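Local coordinates for protein glycosyltransferase Gtf1 (Streptococcus pneumoniae, PDB 4PQG) that binds uridine-5'-diphosphate and belongs to the GT-B clan of glycosyltransferases, with an extended beta-sheet domain alongside its parallel-sheet domains, at residues 13-18 against 27-32; 23-28 against 226-231. All coordinates share one frame; numbering follows the deposited sequence.

How the interactions relate
Both contacts are buried, and both draw on helix 24-38, the first helix beside a seven-stranded parallel sheet. Interaction 1 sets the body of that helix against strand 10-15 in the sheet and works mainly through neutral amides with one arginine. Interaction 2 lies at the start of the helix, where a loop following strand 223-226 brings in an arginine; a salt bridge carries it, and partly exposed residues take part. The two are stitched together by a salt bridge from Arg-32 to Asp-227 and a probable hydrogen bond from Asn-15 to Glu-26. They illustrate how a strand, a helix and the neighbouring strand's loop can share one polar network beside a nucleotide.

Interaction 1: 13-18 against 27-32; sequences NINLGI and YAQAYR. With UDP (uridine-5'-diphosphate), chain C.
Asn-13 and Asn-15 of strand 10-15 reach across to Arg-32 and Gln-29 on helix 24-38, inside the first beta-alpha-beta unit of a Rossmann-like GT-B domain. Strand and helix run almost antiparallel, as expected between a strand and the helix that returns from it, and polar side chains fill this buried interface.

Two hydrogen bonds span it. Arg-32 NH2 donates to Asn-13 OD1 at 2.9 Å; the oxygen lies in the guanidinium plane, while the donor is tilted somewhat from the amide plane. With Asn-13 ND2 bound to Lys-44 O, the rotation of this amide is fixed at both ends. The second bond, Asn-15 ND2 to Gln-29 OE1 at 3.1 Å, has a different shape: the two amides stand perpendicular, and the donor sits above the carbonyl plane of Gln-29. The strongest polar partners lie outside the two segments: Glu-26 for Asn-15, and Asp-227 OD2, which accepts from Gln-29 NE2 and forms a salt bridge with Arg-32 NH2.

Beyond the bonds, the flat end of Gln-29 rests against CB atoms of the strand: OE1 and NE2 both lie 3.4 Å from Asn-15 CB, and NE2 is 3.9 Å from Asn-13 CB.

Away from the strand, the same helix meets uridine-5'-diphosphate. One face of the Tyr-27 ring receives the ribose, with UDP C1' 3.7 Å above the ring centre.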
ATOM      1  N   ASN A  13       1.320   7.831  12.281  1.00 22.14           N
ATOM      2  CA  ASN A  13       1.707   7.686  10.885  1.00 20.92           C
ATOM      3  C   ASN A  13       0.457   7.887  10.027  1.00 20.37           C
ATOM      4  O   ASN A  13      -0.582   7.269  10.292  1.00 21.41           O
ATOM      5  CB  ASN A  13       2.257   6.282  10.645  1.00 19.01           C
ATOM      6  CG  ASN A  13       3.356   5.897  11.632  1.00 18.79           C
ATOM      7  OD1 ASN A  13       4.518   5.860  11.269  1.00 17.85           O
ATOM      8  ND2 ASN A  13       2.976   5.579  12.880  1.00 18.40           N
ATOM      9  N   ILE A  14       0.581   8.710   8.993  1.00 19.62           N
ATOM     10  CA  ILE A  14      -0.565   9.140   8.179  1.00 19.00           C
ATOM     11  C   ILE A  14      -0.436   8.700   6.712  1.00 18.88           C
ATOM     12  O   ILE A  14       0.566   8.984   6.041  1.00 18.44           O
ATOM     13  CB  ILE A  14      -0.774  10.671   8.280  1.00 18.49           C
ATOM     14  CG1 ILE A  14      -1.183  11.043   9.720  1.00 18.99           C
ATOM     15  CG2 ILE A  14      -1.859  11.132   7.326  1.00 18.46           C
ATOM     16  CD1 ILE A  14      -1.104  12.518  10.050  1.00 19.08           C
ATOM     17  N   ASN A  15      -1.449   7.980   6.242  1.00 18.59           N
ATOM     18  CA  ASN A  15      -1.514   7.512   4.865  1.00 18.90           C
ATOM     19  C   ASN A  15      -2.943   7.777   4.376  1.00 19.32           C
ATOM     20  O   ASN A  15      -3.848   8.003   5.186  1.00 18.24           O
ATOM     21  CB  ASN A  15      -1.177   6.014   4.814  1.00 19.70           C
ATOM     22  CG  ASN A  15      -0.866   5.505   3.396  1.00 20.39           C
ATOM     23  OD1 ASN A  15      -0.921   6.240   2.418  1.00 21.21           O
ATOM     24  ND2 ASN A  15      -0.544   4.231   3.302  1.00 20.04           N
ATOM     25  N   LEU A  16      -3.153   7.752   3.063  1.00 18.72           N
ATOM     26  CA  LEU A  16      -4.509   7.881   2.545  1.00 19.57           C
ATOM     27  C   LEU A  16      -5.325   6.604   2.756  1.00 19.14           C
ATOM     28  O   LEU A  16      -6.348   6.620   3.427  1.00 17.81           O
ATOM     29  CB  LEU A  16      -4.508   8.328   1.073  1.00 20.19           C
ATOM     30  CG  LEU A  16      -3.714   9.614   0.835  1.00 21.39           C
ATOM     31  CD1 LEU A  16      -3.744  10.007  -0.632  1.00 22.86           C
ATOM     32  CD2 LEU A  16      -4.230  10.742   1.720  1.00 22.64           C
ATOM     33  N   GLY A  17      -4.860   5.493   2.206  1.00 19.53           N
ATOM     34  CA  GLY A  17      -5.692   4.305   2.147  1.00 19.62           C
ATOM     35  C   GLY A  17      -4.927   3.010   2.160  1.00 20.08           C
ATOM     36  O   GLY A  17      -3.704   2.986   2.370  1.00 20.95           O
ATOM     37  N   ILE A  18      -5.669   1.933   1.938  1.00 19.30           N
ATOM     38  CA  ILE A  18      -5.157   0.568   2.031  1.00 19.58           C
ATOM     39  C   ILE A  18      -6.154  -0.333   1.331  1.00 19.23           C
ATOM     40  O   ILE A  18      -7.363  -0.072   1.367  1.00 18.46           O
ATOM     41  CB  ILE A  18      -4.940   0.119   3.505  1.00 19.83           C
ATOM     42  CG1 ILE A  18      -4.318  -1.297   3.569  1.00 19.82           C
ATOM     43  CG2 ILE A  18      -6.239   0.177   4.297  1.00 19.39           C
ATOM     44  CD1 ILE A  18      -3.585  -1.589   4.860  1.00 20.56           C
ATOM     45  N   TYR A  27       2.971  -1.363   2.535  1.00 17.98           N
ATOM     46  CA  TYR A  27       3.836  -2.406   3.103  1.00 18.39           C
ATOM     47  C   TYR A  27       4.968  -1.809   3.958  1.00 18.69           C
ATOM     48  O   TYR A  27       5.312  -2.364   5.015  1.00 19.02           O
ATOM     49  CB  TYR A  27       4.350  -3.363   2.017  1.00 18.00           C
ATOM     50  CG  TYR A  27       3.275  -4.346   1.630  1.00 18.34           C
ATOM     51  CD1 TYR A  27       3.090  -5.510   2.364  1.00 18.53           C
ATOM     52  CD2 TYR A  27       2.399  -4.081   0.569  1.00 18.68           C
ATOM     53  CE1 TYR A  27       2.083  -6.400   2.040  1.00 19.32           C
ATOM     54  CE2 TYR A  27       1.385  -4.969   0.234  1.00 18.23           C
ATOM     55  CZ  TYR A  27       1.234  -6.120   0.985  1.00 18.36           C
ATOM     56  OH  TYR A  27       0.257  -7.013   0.687  1.00 17.51           O
ATOM     57  N   ALA A  28       5.537  -0.692   3.502  1.00 18.16           N
ATOM     58  CA  ALA A  28       6.531   0.040   4.291  1.00 19.15           C
ATOM     59  C   ALA A  28       5.976   0.439   5.659  1.00 19.66           C
ATOM     60  O   ALA A  28       6.689   0.390   6.674  1.00 21.30           O
ATOM     61  CB  ALA A  28       7.009   1.282   3.553  1.00 17.87           C
ATOM     62  N   GLN A  29       4.719   0.869   5.679  1.00 18.76           N
ATOM     63  CA  GLN A  29       4.061   1.213   6.936  1.00 18.52           C
ATOM     64  C   GLN A  29       3.930  -0.025   7.816  1.00 18.10           C
ATOM     65  O   GLN A  29       4.113   0.047   9.034  1.00 19.02           O
ATOM     66  CB  GLN A  29       2.674   1.800   6.689  1.00 18.03           C
ATOM     67  CG  GLN A  29       2.633   3.225   6.167  1.00 18.54           C
ATOM     68  CD  GLN A  29       1.276   3.870   6.431  1.00 19.53           C
ATOM     69  OE1 GLN A  29       0.231   3.279   6.149  1.00 20.14           O
ATOM     70  NE2 GLN A  29       1.289   5.061   7.020  1.00 20.25           N
ATOM     71  N   ALA A  30       3.600  -1.156   7.201  1.00 18.37           N
ATOM     72  CA  ALA A  30       3.499  -2.405   7.924  1.00 18.43           C
ATOM     73  C   ALA A  30       4.871  -2.826   8.460  1.00 19.82           C
ATOM     74  O   ALA A  30       4.971  -3.266   9.608  1.00 19.69           O
ATOM     75  CB  ALA A  30       2.888  -3.495   7.062  1.00 18.32           C
ATOM     76  N   TYR A  31       5.926  -2.680   7.653  1.00 20.23           N
ATOM     77  CA  TYR A  31       7.274  -2.923   8.178  1.00 21.58           C
ATOM     78  C   TYR A  31       7.543  -2.044   9.410  1.00 22.82           C
ATOM     79  O   TYR A  31       7.969  -2.551  10.448  1.00 25.62           O
ATOM     80  CB  TYR A  31       8.350  -2.695   7.119  1.00 21.54           C
ATOM     81  CG  TYR A  31       8.616  -3.897   6.227  1.00 22.01           C
ATOM     82  CD1 TYR A  31       9.390  -4.976   6.681  1.00 22.48           C
ATOM     83  CD2 TYR A  31       8.118  -3.944   4.925  1.00 21.96           C
ATOM     84  CE1 TYR A  31       9.660  -6.066   5.854  1.00 22.99           C
ATOM     85  CE2 TYR A  31       8.359  -5.034   4.096  1.00 22.06           C
ATOM     86  CZ  TYR A  31       9.132  -6.097   4.564  1.00 23.00           C
ATOM     87  OH  TYR A  31       9.383  -7.175   3.732  1.00 21.41           O
ATOM     88  N   ARG A  32       7.282  -0.741   9.288  1.00 22.65           N
ATOM     89  CA  ARG A  32       7.496   0.233  10.371  1.00 23.40           C
ATOM     90  C   ARG A  32       6.728  -0.139  11.645  1.00 25.26           C
ATOM     91  O   ARG A  32       7.259  -0.016  12.762  1.00 25.53           O
ATOM     92  CB  ARG A  32       7.103   1.637   9.917  1.00 23.45           C
ATOM     93  CG  ARG A  32       7.683   2.772  10.761  1.00 23.86           C
ATOM     94  CD  ARG A  32       7.146   4.124  10.328  1.00 24.04           C
ATOM     95  NE  ARG A  32       7.379   4.347   8.899  1.00 23.57           N
ATOM     96  CZ  ARG A  32       6.532   4.973   8.089  1.00 23.06           C
ATOM     97  NH1 ARG A  32       6.825   5.099   6.807  1.00 22.06           N
ATOM     98  NH2 ARG A  32       5.380   5.449   8.550  1.00 22.67           N
TER
HETATM   99  N1  UDP C 601       3.512  -7.659  -2.537  1.00 17.74           N
HETATM  100  C2  UDP C 601       2.766  -8.723  -1.984  1.00 17.57           C
HETATM  101  N3  UDP C 601       2.250  -9.637  -2.793  1.00 18.40           N
HETATM  102  C4  UDP C 601       2.399  -9.593  -4.125  1.00 18.43           C
HETATM  103  C5  UDP C 601       3.124  -8.552  -4.713  1.00 17.87           C
HETATM  104  C6  UDP C 601       3.685  -7.582  -3.873  1.00 17.48           C
HETATM  105  O2  UDP C 601       2.596  -8.825  -0.744  1.00 16.97           O
HETATM  106  O4  UDP C 601       1.881 -10.498  -4.816  1.00 18.20           O
HETATM  107  C1' UDP C 601       4.107  -6.683  -1.611  1.00 18.24           C
HETATM  108  C2' UDP C 601       5.609  -6.941  -1.529  1.00 18.78           C
HETATM  109  O2' UDP C 601       5.977  -7.946  -0.563  1.00 19.01           O
HETATM  110  C3' UDP C 601       6.209  -5.589  -1.182  1.00 19.22           C
HETATM  111  C4' UDP C 601       5.182  -4.589  -1.707  1.00 19.34           C
HETATM  112  O4' UDP C 601       4.016  -5.339  -2.085  1.00 18.83           O
HETATM  113  O3' UDP C 601       6.332  -5.438   0.237  1.00 19.93           O
HETATM  114  C5' UDP C 601       5.672  -3.829  -2.938  1.00 18.70           C
HETATM  115  O5' UDP C 601       6.668  -2.907  -2.529  1.00 18.89           O
HETATM  116  PA  UDP C 601       7.782  -2.368  -3.550  1.00 18.46           P
HETATM  117  O1A UDP C 601       8.670  -1.395  -2.822  1.00 17.49           O
HETATM  118  O2A UDP C 601       8.411  -3.584  -4.186  1.00 18.26           O
HETATM  119  O3A UDP C 601       7.001  -1.727  -4.809  1.00 17.31           O
HETATM  120  PB  UDP C 601       5.990  -0.479  -4.906  1.00 17.10           P
HETATM  121  O1B UDP C 601       6.421   0.235  -6.167  1.00 16.37           O
HETATM  122  O2B UDP C 601       4.606  -1.106  -4.972  1.00 16.25           O
HETATM  123  O3B UDP C 601       6.246   0.373  -3.678  1.00 16.83           O

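Interaction 2: 23-28 against 226-231; sequences SGVEYA and LDRETG. With UDP (uridine-5'-diphosphate), chain C; NAG (2-acetamido-2-deoxy-beta-D-glucopyranose), chain D.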
ATOM      1  N   SER A  23       0.241  -1.084  -2.369  1.00 20.56           N
ATOM      2  CA  SER A  23       1.564  -0.718  -2.841  1.00 19.78           C
ATOM      3  C   SER A  23       2.609  -0.852  -1.733  1.00 19.64           C
ATOM      4  O   SER A  23       2.282  -1.076  -0.561  1.00 19.02           O
ATOM      5  CB  SER A  23       1.555   0.726  -3.330  1.00 20.03           C
ATOM      6  OG  SER A  23       1.660   1.631  -2.229  1.00 19.15           O
ATOM      7  N   GLY A  24       3.872  -0.706  -2.116  1.00 18.69           N
ATOM      8  CA  GLY A  24       4.952  -0.708  -1.143  1.00 18.21           C
ATOM      9  C   GLY A  24       4.850   0.378  -0.096  1.00 17.70           C
ATOM     10  O   GLY A  24       5.397   0.216   0.978  1.00 17.98           O
ATOM     11  N   VAL A  25       4.171   1.485  -0.394  1.00 17.29           N
ATOM     12  CA  VAL A  25       3.952   2.533   0.629  1.00 17.45           C
ATOM     13  C   VAL A  25       3.250   1.935   1.857  1.00 17.65           C
ATOM     14  O   VAL A  25       3.684   2.145   3.002  1.00 17.14           O
ATOM     15  CB  VAL A  25       3.167   3.757   0.085  1.00 17.69           C
ATOM     16  CG1 VAL A  25       2.934   4.796   1.191  1.00 17.05           C
ATOM     17  CG2 VAL A  25       3.903   4.399  -1.092  1.00 17.89           C
ATOM     18  N   GLU A  26       2.186   1.170   1.608  1.00 18.04           N
ATOM     19  CA  GLU A  26       1.432   0.516   2.667  1.00 18.84           C
ATOM     20  C   GLU A  26       2.225  -0.608   3.333  1.00 18.56           C
ATOM     21  O   GLU A  26       2.157  -0.790   4.565  1.00 18.36           O
ATOM     22  CB  GLU A  26       0.096  -0.027   2.129  1.00 20.30           C
ATOM     23  CG  GLU A  26      -0.928   1.078   1.832  1.00 20.45           C
ATOM     24  CD  GLU A  26      -0.553   1.905   0.618  1.00 20.64           C
ATOM     25  OE1 GLU A  26      -0.444   3.151   0.746  1.00 21.36           O
ATOM     26  OE2 GLU A  26      -0.324   1.304  -0.460  1.00 20.52           O
ATOM     27  N   TYR A  27       2.971  -1.363   2.535  1.00 17.98           N
ATOM     28  CA  TYR A  27       3.836  -2.406   3.103  1.00 18.39           C
ATOM     29  C   TYR A  27       4.968  -1.809   3.958  1.00 18.69           C
ATOM     30  O   TYR A  27       5.312  -2.364   5.015  1.00 19.02           O
ATOM     31  CB  TYR A  27       4.350  -3.363   2.017  1.00 18.00           C
ATOM     32  CG  TYR A  27       3.275  -4.346   1.630  1.00 18.34           C
ATOM     33  CD1 TYR A  27       3.090  -5.510   2.364  1.00 18.53           C
ATOM     34  CD2 TYR A  27       2.399  -4.081   0.569  1.00 18.68           C
ATOM     35  CE1 TYR A  27       2.083  -6.400   2.040  1.00 19.32           C
ATOM     36  CE2 TYR A  27       1.385  -4.969   0.234  1.00 18.23           C
ATOM     37  CZ  TYR A  27       1.234  -6.120   0.985  1.00 18.36           C
ATOM     38  OH  TYR A  27       0.257  -7.013   0.687  1.00 17.51           O
ATOM     39  N   ALA A  28       5.537  -0.692   3.502  1.00 18.16           N
ATOM     40  CA  ALA A  28       6.531   0.040   4.291  1.00 19.15           C
ATOM     41  C   ALA A  28       5.976   0.439   5.659  1.00 19.66           C
ATOM     42  O   ALA A  28       6.689   0.390   6.674  1.00 21.30           O
ATOM     43  CB  ALA A  28       7.009   1.282   3.553  1.00 17.87           C
ATOM     44  N   LEU A 226       4.419  11.467   8.140  1.00 20.22           N
ATOM     45  CA  LEU A 226       3.532  11.617   7.007  1.00 20.32           C
ATOM     46  C   LEU A 226       3.989  10.807   5.785  1.00 20.36           C
ATOM     47  O   LEU A 226       5.001  11.120   5.148  1.00 18.61           O
ATOM     48  CB  LEU A 226       3.433  13.096   6.663  1.00 19.46           C
ATOM     49  CG  LEU A 226       2.403  13.581   5.649  1.00 21.53           C
ATOM     50  CD1 LEU A 226       1.011  13.120   6.038  1.00 21.30           C
ATOM     51  CD2 LEU A 226       2.477  15.105   5.598  1.00 22.18           C
ATOM     52  N   ASP A 227       3.216   9.787   5.454  1.00 20.74           N
ATOM     53  CA  ASP A 227       3.527   8.937   4.301  1.00 21.96           C
ATOM     54  C   ASP A 227       2.920   9.409   2.983  1.00 23.96           C
ATOM     55  O   ASP A 227       3.605   9.441   1.940  1.00 24.79           O
ATOM     56  CB  ASP A 227       3.154   7.495   4.622  1.00 20.72           C
ATOM     57  CG  ASP A 227       4.132   6.881   5.591  1.00 20.94           C
ATOM     58  OD1 ASP A 227       5.324   6.790   5.188  1.00 20.89           O
ATOM     59  OD2 ASP A 227       3.737   6.541   6.737  1.00 18.92           O
ATOM     60  N   ARG A 228       1.647   9.778   3.041  1.00 24.49           N
ATOM     61  CA  ARG A 228       0.909  10.306   1.901  1.00 26.98           C
ATOM     62  C   ARG A 228      -0.079  11.319   2.418  1.00 27.99           C
ATOM     63  O   ARG A 228      -0.661  11.129   3.500  1.00 27.74           O
ATOM     64  CB  ARG A 228       0.092   9.222   1.264  1.00 27.32           C
ATOM     65  CG  ARG A 228       0.765   8.400   0.218  1.00 29.75           C
ATOM     66  CD  ARG A 228      -0.378   7.765  -0.547  1.00 32.44           C
ATOM     67  NE  ARG A 228      -0.245   6.321  -0.714  1.00 32.74           N
ATOM     68  CZ  ARG A 228       0.266   5.762  -1.801  1.00 33.64           C
ATOM     69  NH1 ARG A 228       0.707   6.539  -2.789  1.00 33.72           N
ATOM     70  NH2 ARG A 228       0.335   4.439  -1.898  1.00 33.47           N
ATOM     71  N   GLU A 229      -0.336  12.351   1.619  1.00 28.03           N
ATOM     72  CA  GLU A 229      -0.868  13.603   2.175  1.00 30.73           C
ATOM     73  C   GLU A 229      -1.718  14.416   1.199  1.00 28.41           C
ATOM     74  O   GLU A 229      -2.111  15.558   1.510  1.00 26.56           O
ATOM     75  CB  GLU A 229       0.331  14.411   2.732  1.00 33.13           C
ATOM     76  CG  GLU A 229       0.376  15.913   2.502  1.00 37.91           C
ATOM     77  CD  GLU A 229       0.905  16.347   1.137  1.00 39.26           C
ATOM     78  OE1 GLU A 229       1.083  15.514   0.215  1.00 39.78           O
ATOM     79  OE2 GLU A 229       1.121  17.568   0.983  1.00 43.05           O
ATOM     80  N   THR A 230      -2.003  13.849   0.024  1.00 25.40           N
ATOM     81  CA  THR A 230      -2.828  14.568  -0.957  1.00 26.63           C
ATOM     82  C   THR A 230      -4.133  15.042  -0.334  1.00 25.71           C
ATOM     83  O   THR A 230      -4.868  14.242   0.210  1.00 27.45           O
ATOM     84  CB  THR A 230      -3.145  13.705  -2.201  1.00 27.75           C
ATOM     85  OG1 THR A 230      -1.935  13.484  -2.931  1.00 29.08           O
ATOM     86  CG2 THR A 230      -4.149  14.420  -3.106  1.00 27.15           C
ATOM     87  N   GLY A 231      -4.386  16.347  -0.384  1.00 25.45           N
ATOM     88  CA  GLY A 231      -5.623  16.931   0.113  1.00 27.36           C
ATOM     89  C   GLY A 231      -5.568  17.480   1.539  1.00 27.80           C
ATOM     90  O   GLY A 231      -6.344  18.375   1.889  1.00 28.64           O
TER
HETATM   91  N1  UDP C 601       3.512  -7.659  -2.537  1.00 17.74           N
HETATM   92  C2  UDP C 601       2.766  -8.723  -1.984  1.00 17.57           C
HETATM   93  N3  UDP C 601       2.250  -9.637  -2.793  1.00 18.40           N
HETATM   94  C4  UDP C 601       2.399  -9.593  -4.125  1.00 18.43           C
HETATM   95  C5  UDP C 601       3.124  -8.552  -4.713  1.00 17.87           C
HETATM   96  C6  UDP C 601       3.685  -7.582  -3.873  1.00 17.48           C
HETATM   97  O2  UDP C 601       2.596  -8.825  -0.744  1.00 16.97           O
HETATM   98  O4  UDP C 601       1.881 -10.498  -4.816  1.00 18.20           O
HETATM   99  C1' UDP C 601       4.107  -6.683  -1.611  1.00 18.24           C
HETATM  100  C2' UDP C 601       5.609  -6.941  -1.529  1.00 18.78           C
HETATM  101  O2' UDP C 601       5.977  -7.946  -0.563  1.00 19.01           O
HETATM  102  C3' UDP C 601       6.209  -5.589  -1.182  1.00 19.22           C
HETATM  103  C4' UDP C 601       5.182  -4.589  -1.707  1.00 19.34           C
HETATM  104  O4' UDP C 601       4.016  -5.339  -2.085  1.00 18.83           O
HETATM  105  O3' UDP C 601       6.332  -5.438   0.237  1.00 19.93           O
HETATM  106  C5' UDP C 601       5.672  -3.829  -2.938  1.00 18.70           C
HETATM  107  O5' UDP C 601       6.668  -2.907  -2.529  1.00 18.89           O
HETATM  108  PA  UDP C 601       7.782  -2.368  -3.550  1.00 18.46           P
HETATM  109  O1A UDP C 601       8.670  -1.395  -2.822  1.00 17.49           O
HETATM  110  O2A UDP C 601       8.411  -3.584  -4.186  1.00 18.26           O
HETATM  111  O3A UDP C 601       7.001  -1.727  -4.809  1.00 17.31           O
HETATM  112  PB  UDP C 601       5.990  -0.479  -4.906  1.00 17.10           P
HETATM  113  O1B UDP C 601       6.421   0.235  -6.167  1.00 16.37           O
HETATM  114  O2B UDP C 601       4.606  -1.106  -4.972  1.00 16.25           O
HETATM  115  O3B UDP C 601       6.246   0.373  -3.678  1.00 16.83           O
HETATM  116  C1  NAG D 602       7.322   2.851  -3.338  1.00 18.29           C
HETATM  117  C2  NAG D 602       8.506   2.928  -4.292  1.00 17.57           C
HETATM  118  C3  NAG D 602       9.292   1.722  -3.761  1.00 17.54           C
HETATM  119  C4  NAG D 602       9.480   1.776  -2.237  1.00 17.47           C
HETATM  120  C5  NAG D 602       8.134   2.072  -1.519  1.00 18.15           C
HETATM  121  C6  NAG D 602       8.201   2.069   0.004  1.00 18.04           C
HETATM  122  C7  NAG D 602       8.727   3.235  -6.700  1.00 17.81           C
HETATM  123  C8  NAG D 602       8.191   2.820  -8.041  1.00 17.06           C
HETATM  124  N2  NAG D 602       8.131   2.670  -5.662  1.00 17.26           N
HETATM  125  O1  NAG D 602       6.013   3.077  -3.776  1.00 17.75           O
HETATM  126  O3  NAG D 602      10.526   1.548  -4.436  1.00 18.05           O
HETATM  127  O4  NAG D 602       9.977   0.530  -1.811  1.00 16.60           O
HETATM  128  O5  NAG D 602       7.671   3.315  -2.052  1.00 18.70           O
HETATM  129  O6  NAG D 602       8.978   3.183   0.380  1.00 18.90           O
HETATM  130  O7  NAG D 602       9.651   4.059  -6.610  1.00 19.06           O
HETATM  131  O   HOH W   1      -2.959   4.898   0.151  1.00 23.06           O
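Glu-26 folds back at chi2 (71°), turning CD out of an extended path, and Arg-228 bends at chi3 (-130°), which places NE; their carboxylate and guanidinium then meet nearly coplanar, with the side chains crossing at about a right angle. In the resulting salt bridge Glu-26 OE1 offers its syn lone pair to Arg-228 NH2 at 3.0 Å, and the oxygen lies in the guanidinium plane. Arg-228 NE adds only a weak bond to Glu-26 OE1, at 3.5 Å. A water lies 3.1 Å from Glu-26 OE1 and may donate to it; it accepts weakly from Arg-228 NE. Asn-15 ND2 is probably a further donor to Glu-26 OE1.

Val-25 covers one face of the guanidinium: its CG2 sits above the plane, offset toward the rim, and its CB is 3.5 Å from Arg-228 NH2.

The other carboxylate oxygen serves the helix start. Glu-26, whose OE1 holds the loop after strand 223-226, uses OE2 for a capping box with Ser-23, the N-cap of helix 24-38: Ser-23 N donates weakly to Glu-26 OE2, and Ser-23 OG donates to the same oxygen at 2.7 Å. Ser-23 OG also accepts a weak bond from Val-25 N.

On the ligand side, Gly-24 N donates to UDP O2B at 3.0 Å, a diphosphate oxygen at the N-terminal end of the helix. Val-25 CG2 lies 3.7 Å from O1 of 2-acetamido-2-deoxy-beta-D-glucopyranose. Asp-227, beside Val-25 CG1, is held through OD1 by His-250.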